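Local coordinates for protein agmatinase (Deinococcus radiodurans, PDB 1WOH) that probably hydrolyses agmatine to putrescine and urea, as a manganese-dependent enzyme of the arginase (ureohydrolase) family that binds two metal ions per subunit, at residues 175-181 with 198-204; 15-21 with 80-84; 228-233 with 289-293. The contacts are given in a common frame with arbitrary orientation. Numbering follows the deposited sequence.

Contact 1: 175-181 with 198-204; sequences HITTVGL and GHTIIPM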
loop_
_atom_site.group_PDB
_atom_site.type_symbol
_atom_site.label_atom_id
_atom_site.label_comp_id
_atom_site.label_asym_id
_atom_site.label_seq_id
_atom_site.Cartn_x
_atom_site.Cartn_y
_atom_site.Cartn_z
ATOM N N HIS A 175 8.815 6.375 -41.425
ATOM C CA HIS A 175 9.306 5.110 -40.914
ATOM C C HIS A 175 9.297 5.030 -39.403
ATOM O O HIS A 175 9.525 6.020 -38.719
ATOM C CB HIS A 175 10.733 4.878 -41.431
ATOM C CG HIS A 175 11.298 3.540 -41.076
ATOM N ND1 HIS A 175 12.056 3.325 -39.944
ATOM C CD2 HIS A 175 11.180 2.337 -41.685
ATOM C CE1 HIS A 175 12.382 2.046 -39.873
ATOM N NE2 HIS A 175 11.862 1.424 -40.917
ATOM N N ILE A 176 9.009 3.839 -38.900
ATOM C CA ILE A 176 9.012 3.585 -37.465
ATOM C C ILE A 176 9.840 2.344 -37.193
ATOM O O ILE A 176 9.759 1.351 -37.917
ATOM C CB ILE A 176 7.589 3.327 -36.899
ATOM C CG1 ILE A 176 6.694 4.541 -37.141
ATOM C CG2 ILE A 176 7.669 3.061 -35.387
ATOM C CD1 ILE A 176 5.272 4.375 -36.561
ATOM N N THR A 177 10.652 2.413 -36.149
ATOM C CA THR A 177 11.463 1.283 -35.742
ATOM C C THR A 177 10.973 0.995 -34.332
ATOM O O THR A 177 11.156 1.819 -33.440
ATOM C CB THR A 177 12.957 1.641 -35.681
ATOM O OG1 THR A 177 13.420 1.993 -36.989
ATOM C CG2 THR A 177 13.756 0.457 -35.157
ATOM N N THR A 178 10.346 -0.162 -34.143
ATOM C CA THR A 178 9.811 -0.541 -32.835
ATOM C C THR A 178 10.655 -1.636 -32.212
ATOM O O THR A 178 10.878 -2.683 -32.821
ATOM C CB THR A 178 8.366 -1.032 -32.972
ATOM O OG1 THR A 178 7.615 -0.053 -33.700
ATOM C CG2 THR A 178 7.733 -1.226 -31.600
ATOM N N VAL A 179 11.106 -1.398 -30.984
ATOM C CA VAL A 179 11.960 -2.364 -30.309
ATOM C C VAL A 179 11.440 -2.755 -28.933
ATOM O O VAL A 179 11.046 -1.894 -28.150
ATOM C CB VAL A 179 13.383 -1.785 -30.153
ATOM C CG1 VAL A 179 14.308 -2.815 -29.518
ATOM C CG2 VAL A 179 13.902 -1.332 -31.508
ATOM N N GLY A 180 11.448 -4.058 -28.652
ATOM C CA GLY A 180 11.002 -4.557 -27.364
ATOM C C GLY A 180 9.710 -5.352 -27.387
ATOM O O GLY A 180 9.266 -5.844 -26.349
ATOM N N LEU A 181 9.120 -5.502 -28.569
ATOM C CA LEU A 181 7.855 -6.220 -28.708
ATOM C C LEU A 181 7.876 -7.639 -28.153
ATOM O O LEU A 181 8.826 -8.399 -28.371
ATOM C CB LEU A 181 7.428 -6.264 -30.180
ATOM C CG LEU A 181 7.218 -4.933 -30.910
ATOM C CD1 LEU A 181 6.736 -5.206 -32.325
ATOM C CD2 LEU A 181 6.197 -4.079 -30.167
ATOM N N GLY A 198 6.913 -0.866 -44.564
ATOM C CA GLY A 198 8.358 -0.814 -44.430
ATOM C C GLY A 198 8.846 -0.578 -43.011
ATOM O O GLY A 198 10.051 -0.454 -42.782
ATOM N N HIS A 199 7.925 -0.511 -42.051
ATOM C CA HIS A 199 8.332 -0.287 -40.662
ATOM C C HIS A 199 9.217 -1.439 -40.193
ATOM O O HIS A 199 9.128 -2.561 -40.697
ATOM C CB HIS A 199 7.108 -0.164 -39.751
ATOM C CG HIS A 199 6.327 1.102 -39.941
ATOM N ND1 HIS A 199 6.546 1.968 -40.991
ATOM C CD2 HIS A 199 5.316 1.638 -39.217
ATOM C CE1 HIS A 199 5.704 2.984 -40.904
ATOM N NE2 HIS A 199 4.947 2.807 -39.835
ATOM N N THR A 200 10.078 -1.153 -39.222
ATOM C CA THR A 200 10.988 -2.159 -38.688
ATOM C C THR A 200 10.505 -2.635 -37.326
ATOM O O THR A 200 10.327 -1.842 -36.404
ATOM C CB THR A 200 12.411 -1.589 -38.563
ATOM O OG1 THR A 200 12.836 -1.110 -39.845
ATOM C CG2 THR A 200 13.386 -2.662 -38.084
ATOM N N ILE A 201 10.291 -3.938 -37.219
ATOM C CA ILE A 201 9.806 -4.549 -35.995
ATOM C C ILE A 201 10.914 -5.380 -35.370
ATOM O O ILE A 201 11.373 -6.356 -35.959
ATOM C CB ILE A 201 8.581 -5.444 -36.303
ATOM C CG1 ILE A 201 7.428 -4.570 -36.803
ATOM C CG2 ILE A 201 8.184 -6.246 -35.075
ATOM C CD1 ILE A 201 6.139 -5.335 -37.068
ATOM N N ILE A 202 11.349 -4.986 -34.179
ATOM C CA ILE A 202 12.416 -5.708 -33.494
ATOM C C ILE A 202 11.923 -6.299 -32.174
ATOM O O ILE A 202 11.850 -5.607 -31.160
ATOM C CB ILE A 202 13.628 -4.778 -33.223
ATOM C CG1 ILE A 202 14.091 -4.132 -34.536
ATOM C CG2 ILE A 202 14.774 -5.580 -32.616
ATOM C CD1 ILE A 202 15.217 -3.104 -34.373
ATOM N N PRO A 203 11.568 -7.592 -32.177
ATOM C CA PRO A 203 11.078 -8.282 -30.977
ATOM C C PRO A 203 12.132 -8.249 -29.872
ATOM O O PRO A 203 13.324 -8.158 -30.155
ATOM C CB PRO A 203 10.826 -9.703 -31.472
ATOM C CG PRO A 203 10.572 -9.522 -32.945
ATOM C CD PRO A 203 11.603 -8.508 -33.330
ATOM N N MET A 204 11.692 -8.318 -28.619
ATOM C CA MET A 204 12.620 -8.306 -27.489
ATOM C C MET A 204 13.599 -9.477 -27.597
ATOM O O MET A 204 14.758 -9.361 -27.200
ATOM C CB MET A 204 11.845 -8.399 -26.170
ATOM C CG MET A 204 12.708 -8.361 -24.921
ATOM S SD MET A 204 13.637 -6.830 -24.740
ATOM C CE MET A 204 15.145 -7.452 -24.002
HETATM O O HOH W 1 7.481 -0.506 -36.300
#
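Strand 173-181, helix 188-196 and strand 200-203 form a beta-alpha-beta unit at one end of the parallel sheet of this arginase-family alpha/beta fold; its two strands pair here, their axes 4.8 Å apart at 20°. Ile202, the most covered residue, uses both its backbone N and its O: N donates to Thr178 O (2.7 Å) and O accepts from Gly180 N (3.0 Å). Its side chain lies on the same face as Thr177 and Val179, with CD1 3.6 Å from Val179 CG2. Leu181 reaches across the other face, where CD1 meets Ile201 CG2 at 3.3 Å; Leu69 of a neighbouring subunit packs on Ile201. Just before strand 200-203, His199 sets a ring face against Ile176, whose CB is 4.0 Å from the ring centroid in a CH-pi contact. Thr200 N donates to Ile176 O (2.8 Å), and Thr200 O accepts from Thr178 N (2.8 Å). Thr178 OG1 hydrogen-bonds Gln141 of strand 137-142 and accepts from a water (2.6 Å) that also donates to Thr200 O (3.1 Å); nearby is Asp143, a manganese ligand, metal-free here. Gly180 has phi 111°, where a CB would collide with the preceding carbonyl. Beyond this kink Met204 N, opening the next helix, donates to Leu181 O at 2.9 Å. At the opposite end, His175 NE2 and Thr200 OG1 share a hydrogen bond of 2.9 Å.

Contact 2: 15-21 with 80-84; sequences FARAPLV and FADAG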
loop_
_atom_site.group_PDB
_atom_site.type_symbol
_atom_site.label_atom_id
_atom_site.label_comp_id
_atom_site.label_asym_id
_atom_site.label_seq_id
_atom_site.Cartn_x
_atom_site.Cartn_y
_atom_site.Cartn_z
ATOM N N PHE A 15 9.980 20.048 -13.967
ATOM C CA PHE A 15 10.925 19.104 -14.543
ATOM C C PHE A 15 12.360 19.617 -14.496
ATOM O O PHE A 15 12.658 20.692 -15.014
ATOM C CB PHE A 15 10.549 18.744 -15.978
ATOM C CG PHE A 15 11.177 17.466 -16.443
ATOM C CD1 PHE A 15 10.783 16.250 -15.890
ATOM C CD2 PHE A 15 12.216 17.478 -17.371
ATOM C CE1 PHE A 15 11.421 15.062 -16.247
ATOM C CE2 PHE A 15 12.860 16.303 -17.738
ATOM C CZ PHE A 15 12.465 15.088 -17.173
ATOM N N ALA A 16 13.232 18.837 -13.861
ATOM C CA ALA A 16 14.646 19.179 -13.722
ATOM C C ALA A 16 14.815 20.497 -12.971
ATOM O O ALA A 16 15.839 21.174 -13.094
ATOM C CB ALA A 16 15.290 19.266 -15.098
ATOM N N ARG A 17 13.799 20.846 -12.186
ATOM C CA ARG A 17 13.784 22.084 -11.409
ATOM C C ARG A 17 13.956 23.303 -12.323
ATOM O O ARG A 17 14.499 24.333 -11.925
ATOM C CB ARG A 17 14.880 22.047 -10.332
ATOM C CG ARG A 17 14.472 22.707 -9.017
ATOM C CD ARG A 17 15.587 22.687 -7.972
ATOM N NE ARG A 17 15.600 21.500 -7.110
ATOM C CZ ARG A 17 14.643 21.195 -6.237
ATOM N NH1 ARG A 17 13.578 21.975 -6.109
ATOM N NH2 ARG A 17 14.769 20.129 -5.457
ATOM N N ALA A 18 13.466 23.184 -13.552
ATOM C CA ALA A 18 13.558 24.264 -14.525
ATOM C C ALA A 18 12.517 25.353 -14.260
ATOM O O ALA A 18 11.495 25.111 -13.617
ATOM C CB ALA A 18 13.377 23.703 -15.931
ATOM N N PRO A 19 12.773 26.574 -14.747
ATOM C CA PRO A 19 11.824 27.674 -14.545
ATOM C C PRO A 19 10.503 27.367 -15.243
ATOM O O PRO A 19 10.483 26.724 -16.290
ATOM C CB PRO A 19 12.551 28.870 -15.158
ATOM C CG PRO A 19 13.402 28.241 -16.222
ATOM C CD PRO A 19 13.943 27.024 -15.519
ATOM N N LEU A 20 9.401 27.828 -14.662
ATOM C CA LEU A 20 8.086 27.577 -15.240
ATOM C C LEU A 20 7.741 28.608 -16.309
ATOM O O LEU A 20 7.984 29.804 -16.131
ATOM C CB LEU A 20 7.026 27.583 -14.133
ATOM C CG LEU A 20 5.568 27.311 -14.525
ATOM C CD1 LEU A 20 5.450 26.002 -15.302
ATOM C CD2 LEU A 20 4.723 27.260 -13.265
ATOM N N VAL A 21 7.191 28.144 -17.427
ATOM C CA VAL A 21 6.809 29.039 -18.515
ATOM C C VAL A 21 5.474 28.650 -19.142
ATOM O O VAL A 21 4.930 27.588 -18.857
ATOM C CB VAL A 21 7.882 29.068 -19.629
ATOM C CG1 VAL A 21 9.188 29.614 -19.076
ATOM C CG2 VAL A 21 8.090 27.673 -20.198
ATOM N N PHE A 80 16.987 24.647 -19.599
ATOM C CA PHE A 80 15.728 23.909 -19.470
ATOM C C PHE A 80 14.558 24.825 -19.116
ATOM O O PHE A 80 14.738 25.904 -18.552
ATOM C CB PHE A 80 15.835 22.846 -18.365
ATOM C CG PHE A 80 16.606 21.623 -18.759
ATOM C CD1 PHE A 80 17.984 21.673 -18.944
ATOM C CD2 PHE A 80 15.946 20.411 -18.943
ATOM C CE1 PHE A 80 18.696 20.527 -19.308
ATOM C CE2 PHE A 80 16.643 19.257 -19.306
ATOM C CZ PHE A 80 18.021 19.314 -19.491
ATOM N N ALA A 81 13.352 24.376 -19.440
ATOM C CA ALA A 81 12.141 25.117 -19.122
ATOM C C ALA A 81 11.013 24.097 -18.948
ATOM O O ALA A 81 11.050 23.026 -19.543
ATOM C CB ALA A 81 11.797 26.092 -20.247
ATOM N N ASP A 82 10.027 24.426 -18.124
ATOM C CA ASP A 82 8.884 23.535 -17.922
ATOM C C ASP A 82 7.663 24.329 -18.368
ATOM O O ASP A 82 7.265 25.279 -17.697
ATOM C CB ASP A 82 8.746 23.147 -16.441
ATOM C CG ASP A 82 7.680 22.087 -16.216
ATOM O OD1 ASP A 82 6.700 22.070 -16.988
ATOM O OD2 ASP A 82 7.813 21.279 -15.271
ATOM N N ALA A 83 7.078 23.951 -19.502
ATOM C CA ALA A 83 5.913 24.663 -20.029
ATOM C C ALA A 83 4.603 24.236 -19.372
ATOM O O ALA A 83 3.519 24.602 -19.835
ATOM C CB ALA A 83 5.824 24.476 -21.537
ATOM N N GLY A 84 4.704 23.470 -18.292
ATOM C CA GLY A 84 3.510 23.026 -17.594
ATOM C C GLY A 84 2.785 21.913 -18.323
ATOM O O GLY A 84 3.397 21.153 -19.077
HETATM O O HOH W 2 12.463 20.879 -17.867
#
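Phe80 lays its side chain against the small residues of the 15-21 loop: its CB is 3.6 Å from Ala18 CB, and its CD2 is 4.1 Å from Ala16 CB. Helix 284-302 also packs on both Phe80 and Phe15, through Met294. From this apolar end the loop runs along strand 80-85, the outermost strand of the parallel sheet within the chain, on the edge away from its partner strand 31-36. One beta bridge, Leu20 with Asp82, joins the backbones: Asp82 N donates to Pro19 O (3.0 Å) and Val21 N to Asp82 O (2.9 Å). Val21 CG2 then covers Ala81 CB at 4.0 Å and Ala83 CB at 4.1 Å. A water bridges Phe15 O (2.9 Å) and Ala81 O (3.1 Å), linking two carbonyls that could not bond each other directly. Asp82 has the most surface covered. Its OD2 accepts from Phe15 N at 2.8 Å and forms a salt bridge with Arg56, while its OD1 accepts from Gly84 N at 2.8 Å, making an Asx turn. Ile12 of a neighbouring subunit packs on Leu20 and Asp82. The buried carboxylate thus has its charge balanced by arginine and its oxygens engaged by backbone amides, so one side chain ties the N-terminal loop, the edge strand and helix 51-59 together.

Contact 3: 228-233 with 289-293; sequences VDVDGF and MARLV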
loop_
_atom_site.group_PDB
_atom_site.type_symbol
_atom_site.label_atom_id
_atom_site.label_comp_id
_atom_site.label_asym_id
_atom_site.label_seq_id
_atom_site.Cartn_x
_atom_site.Cartn_y
_atom_site.Cartn_z
ATOM N N VAL A 228 9.075 6.631 -25.861
ATOM C CA VAL A 228 9.404 5.611 -24.880
ATOM C C VAL A 228 8.195 5.219 -24.046
ATOM O O VAL A 228 7.709 6.004 -23.235
ATOM C CB VAL A 228 10.514 6.088 -23.916
ATOM C CG1 VAL A 228 10.824 4.981 -22.895
ATOM C CG2 VAL A 228 11.769 6.451 -24.709
ATOM N N ASP A 229 7.691 4.014 -24.283
ATOM C CA ASP A 229 6.579 3.482 -23.504
ATOM C C ASP A 229 7.305 2.704 -22.400
ATOM O O ASP A 229 8.082 1.791 -22.694
ATOM C CB ASP A 229 5.742 2.528 -24.356
ATOM C CG ASP A 229 4.569 1.934 -23.594
ATOM O OD1 ASP A 229 4.657 1.793 -22.359
ATOM O OD2 ASP A 229 3.560 1.588 -24.240
ATOM N N VAL A 230 7.080 3.059 -21.142
ATOM C CA VAL A 230 7.779 2.373 -20.064
ATOM C C VAL A 230 7.535 0.868 -20.003
ATOM O O VAL A 230 8.354 0.146 -19.430
ATOM C CB VAL A 230 7.469 3.012 -18.671
ATOM C CG1 VAL A 230 7.690 4.515 -18.728
ATOM C CG2 VAL A 230 6.045 2.703 -18.236
ATOM N N ASP A 231 6.450 0.367 -20.602
ATOM C CA ASP A 231 6.232 -1.075 -20.523
ATOM C C ASP A 231 7.195 -1.834 -21.430
ATOM O O ASP A 231 7.216 -3.072 -21.446
ATOM C CB ASP A 231 4.753 -1.476 -20.773
ATOM C CG ASP A 231 4.291 -1.275 -22.208
ATOM O OD1 ASP A 231 5.125 -1.247 -23.130
ATOM O OD2 ASP A 231 3.057 -1.171 -22.402
ATOM N N GLY A 232 8.006 -1.085 -22.174
ATOM C CA GLY A 232 9.014 -1.711 -23.012
ATOM C C GLY A 232 10.051 -2.323 -22.076
ATOM O O GLY A 232 10.719 -3.314 -22.400
ATOM N N PHE A 233 10.180 -1.729 -20.892
ATOM C CA PHE A 233 11.121 -2.219 -19.891
ATOM C C PHE A 233 10.551 -3.390 -19.124
ATOM O O PHE A 233 9.346 -3.505 -18.956
ATOM C CB PHE A 233 11.491 -1.109 -18.906
ATOM C CG PHE A 233 12.295 -0.016 -19.529
ATOM C CD1 PHE A 233 11.679 1.124 -20.030
ATOM C CD2 PHE A 233 13.665 -0.170 -19.695
ATOM C CE1 PHE A 233 12.422 2.092 -20.695
ATOM C CE2 PHE A 233 14.417 0.795 -20.359
ATOM C CZ PHE A 233 13.793 1.925 -20.861
ATOM N N MET A 289 12.568 6.234 -14.548
ATOM C CA MET A 289 12.156 6.818 -15.822
ATOM C C MET A 289 12.496 8.301 -15.956
ATOM O O MET A 289 12.705 8.795 -17.065
ATOM C CB MET A 289 10.669 6.571 -16.061
ATOM C CG MET A 289 10.343 5.108 -16.348
ATOM S SD MET A 289 11.151 4.384 -17.828
ATOM C CE MET A 289 11.628 5.843 -18.740
ATOM N N ALA A 290 12.550 9.020 -14.839
ATOM C CA ALA A 290 12.928 10.428 -14.895
ATOM C C ALA A 290 14.418 10.461 -15.251
ATOM O O ALA A 290 14.869 11.311 -16.027
ATOM C CB ALA A 290 12.696 11.101 -13.550
ATOM N N ARG A 291 15.181 9.527 -14.685
ATOM C CA ARG A 291 16.609 9.471 -14.974
ATOM C C ARG A 291 16.833 9.113 -16.439
ATOM O O ARG A 291 17.733 9.646 -17.089
ATOM C CB ARG A 291 17.318 8.438 -14.094
ATOM C CG ARG A 291 18.817 8.431 -14.359
ATOM C CD ARG A 291 19.536 7.242 -13.768
ATOM N NE ARG A 291 20.576 6.796 -14.693
ATOM C CZ ARG A 291 21.618 6.048 -14.353
ATOM N NH1 ARG A 291 21.779 5.657 -13.097
ATOM N NH2 ARG A 291 22.487 5.674 -15.282
ATOM N N LEU A 292 16.020 8.200 -16.961
ATOM C CA LEU A 292 16.160 7.802 -18.354
ATOM C C LEU A 292 16.018 9.024 -19.253
ATOM O O LEU A 292 16.767 9.185 -20.218
ATOM C CB LEU A 292 15.090 6.768 -18.751
ATOM C CG LEU A 292 15.334 6.164 -20.140
ATOM C CD1 LEU A 292 16.250 4.952 -19.989
ATOM C CD2 LEU A 292 14.031 5.717 -20.787
ATOM N N VAL A 293 15.050 9.885 -18.948
ATOM C CA VAL A 293 14.847 11.075 -19.766
ATOM C C VAL A 293 16.077 11.967 -19.679
ATOM O O VAL A 293 16.589 12.435 -20.704
ATOM C CB VAL A 293 13.603 11.881 -19.320
ATOM C CG1 VAL A 293 13.535 13.199 -20.080
ATOM C CG2 VAL A 293 12.328 11.069 -19.588
#
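Strand 223-229 ends at Asp229 and the chain passes into a short 3-10 turn at 230-232, held by Gly232 N to Asp229 O (2.9 Å) and Phe233 N to Val230 O (3.0 Å). Residues 289-293 are helix set well back from it, the nearest CA atoms, of Val230 and Met289, being 7.5 Å apart. Side chains alone fill the gap, without hydrogen bonds. Met289 is central: its SD touches Val230 CG1 at 3.6 Å and lies 4.6 Å from the Phe233 ring centroid, an oblique Met-aromatic contact. One helical turn on, Leu292 CD2 meets Val228 CG1 at 3.9 Å and Phe233 CZ at 3.8 Å. Asp229, whose CA-to-CB bond points away from the helix, binds manganese in this enzyme with Asp231, though this chain holds no metal. Asp229 OD1 accepts from Asp231 N at 2.9 Å, an Asx turn, and lies 3.2 Å from Asp231 OD1 without bonding, as suits ligands of one site. An apolar layer thus backs the metal-binding strand end and turn. Around it, Leu272 of strand 266-273 touches Val228, Val230 and Met289, helix 51-59 reaches Met289 through Leu55, and helix 251-264 packs on Leu292 through Met255 and Leu258.

In the fold
All three contacts reach the same parallel sheet. Contact 2 lies on its edge strand 80-85, contact 1 pairs the strands at the opposite edge, and contact 3 packs the end of interior strand 223-229 and the following turn against helix 284-302. Their order along the chain is 2, 1, 3. Centre to centre, contacts 1 and 2 are about 32 Å apart, on opposite sides of the chain's centre; contact 3 is about 17 Å from contact 1 and about 20 Å from contact 2. Phe15 CZ touches Val293 CG1 of helix 284-302 at 3.6 Å, joining contacts 2 and 3. Manganese ligands Asp229 and Asp231 lie between the edges; all three contacts touch neighbouring subunits of the six-chain assembly.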